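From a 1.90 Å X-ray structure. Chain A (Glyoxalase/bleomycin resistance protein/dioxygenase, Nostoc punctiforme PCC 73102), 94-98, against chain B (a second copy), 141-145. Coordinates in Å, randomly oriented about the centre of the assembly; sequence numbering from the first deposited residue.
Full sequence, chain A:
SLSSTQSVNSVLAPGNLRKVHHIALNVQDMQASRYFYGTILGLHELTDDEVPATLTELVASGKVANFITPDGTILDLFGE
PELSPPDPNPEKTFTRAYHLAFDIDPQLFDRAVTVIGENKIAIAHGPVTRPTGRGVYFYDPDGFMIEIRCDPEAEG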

# COMPACT_ATOMS: atom_id res chain seq x y z
N PHE A 94 13.81 1.85 6.80
CA PHE A 94 14.33 2.56 5.64
C PHE A 94 13.26 3.51 5.12
O PHE A 94 12.14 3.51 5.62
N THR A 95 13.60 4.30 4.11
CA THR A 95 12.62 5.19 3.51
C THR A 95 11.78 4.25 2.63
O THR A 95 12.08 3.06 2.53
N ARG A 96 10.75 4.81 2.00
CA ARG A 96 9.82 4.06 1.14
C ARG A 96 8.72 3.39 1.99
O ARG A 96 8.38 3.91 3.05
N ALA A 97 8.19 2.25 1.55
CA ALA A 97 7.09 1.60 2.28
C ALA A 97 7.36 1.30 3.75
O ALA A 97 8.37 0.68 4.10
N TYR A 98 6.44 1.75 4.61
CA TYR A 98 6.54 1.58 6.06
C TYR A 98 5.58 0.49 6.52
O TYR A 98 6.00 -0.53 7.07
N PRO B 141 9.91 10.56 -4.90
CA PRO B 141 11.18 11.13 -4.43
C PRO B 141 12.14 10.21 -3.69
O PRO B 141 13.35 10.44 -3.71
N ASP B 142 11.62 9.18 -3.03
CA ASP B 142 12.46 8.26 -2.27
C ASP B 142 12.80 6.98 -3.03
O ASP B 142 13.57 6.15 -2.55
N GLY B 143 12.22 6.83 -4.22
CA GLY B 143 12.51 5.64 -5.00
C GLY B 143 11.43 4.57 -4.91
O GLY B 143 11.64 3.45 -5.37
N PHE B 144 10.29 4.90 -4.31
CA PHE B 144 9.19 3.94 -4.21
C PHE B 144 8.39 4.02 -5.50
O PHE B 144 7.98 5.10 -5.92
N MSE B 145 8.16 2.87 -6.13
CA MSE B 145 7.45 2.84 -7.40
C MSE B 145 5.94 3.04 -7.34
O MSE B 145 5.24 2.37 -6.59

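A recurring principle of protein interfaces is that an arginine can bind a neighbouring chain through a backbone carbonyl, and this contact between two copies of one protein is a compact example. The CA-to-CB bond of Arg96(A) points sideways, yet its chi1 m, chi2 t and chi3 t rotamers extend the chain so that its end comes nearer the other stretch. There Arg96(A) NE donates to Asp142(B) O at 2.8 Å, almost linearly at 173°. The same carbonyl receives a second, weak bond from Arg96(A) NH2 at 3.4 Å, bent to 132°, and the oxygen sits at the guanidinium edge, near its plane.

Water reinforces this pairing. One molecule accepts from Arg96(A) NH2 at 2.9 Å and donates to Asp142(B) O at 3.2 Å. A second joins the side chains of Thr95(A) (chi1 p) and Asp142(B) (chi1 m), whose CA-to-CB bonds both point toward the other stretch: it lies 2.8 Å from Thr95(A) OG1 and donates to Asp142(B) OD1 at 2.7 Å. The carboxylate thus meets the threonine hydroxyl through solvent, while Thr95(A) CB approaches Asp142(B) OD1 directly at 3.8 Å.

Glycine makes room for the arginine. Gly143(B) O lies over one face of the guanidinium, and an ideal CB on this residue would fall 2.4 Å from Arg96(A) NH2, a clash. Its backbone angles of 100/10 independently call for glycine, since a CB would also be jammed against the preceding carbonyl oxygen.

Farther out, the contact becomes apolar. The CA-to-CB bond of Phe144(B), a buried residue with chi1 t, points sideways; its CB packs 4.0 Å from Arg96(A) CG, placing the arginine's aliphatic portion against the phenylalanine. Ala97(A) CB completes the packing, 4.1 Å from Phe144(B) CE1.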

# COMPACT_ATOMS: atom_id res chain seq x y z
CB PHE A 94 14.64 1.58 4.50
CG PHE A 94 15.67 0.53 4.84
CD1 PHE A 94 17.02 0.85 4.83
CD2 PHE A 94 15.28 -0.77 5.14
CE1 PHE A 94 17.99 -0.13 5.12
CE2 PHE A 94 16.23 -1.75 5.43
CZ PHE A 94 17.59 -1.43 5.42
CB THR A 95 13.28 6.27 2.63
OG1 THR A 95 14.16 5.65 1.68
CG2 THR A 95 14.06 7.26 3.49
CB ARG A 96 10.56 3.05 0.25
CG ARG A 96 11.53 3.72 -0.74
CD ARG A 96 12.33 2.71 -1.56
NE ARG A 96 13.40 3.36 -2.32
CZ ARG A 96 14.36 2.72 -2.98
NH1 ARG A 96 14.40 1.39 -2.98
NH2 ARG A 96 15.29 3.41 -3.63
CB ALA A 97 6.67 0.31 1.56
CB TYR A 98 6.23 2.93 6.71
CG TYR A 98 6.15 2.99 8.22
CD1 TYR A 98 6.67 1.98 9.02
CD2 TYR A 98 5.56 4.09 8.85
CE1 TYR A 98 6.61 2.06 10.42
CE2 TYR A 98 5.49 4.18 10.23
CZ TYR A 98 6.02 3.17 11.01
OH TYR A 98 5.96 3.27 12.38
CB PRO B 141 10.72 12.30 -3.56
CG PRO B 141 9.48 12.76 -4.25
CD PRO B 141 8.78 11.44 -4.54
CB ASP B 142 11.78 7.89 -0.95
CG ASP B 142 11.71 9.06 0.01
OD1 ASP B 142 12.77 9.42 0.57
OD2 ASP B 142 10.61 9.63 0.19
CB PHE B 144 8.28 4.27 -3.02
CG PHE B 144 7.16 3.29 -2.84
CD1 PHE B 144 7.42 1.95 -2.59
CD2 PHE B 144 5.83 3.71 -2.96
CE1 PHE B 144 6.38 1.03 -2.45
CE2 PHE B 144 4.78 2.80 -2.83
CZ PHE B 144 5.06 1.46 -2.57
CB MSE B 145 7.75 1.54 -8.14
CG MSE B 145 7.09 1.46 -9.50
SE MSE B 145 7.46 -0.22 -10.38
CE MSE B 145 9.04 0.32 -11.35
O HOH W 1 15.09 8.01 0.47
O HOH W 2 16.43 6.09 -4.08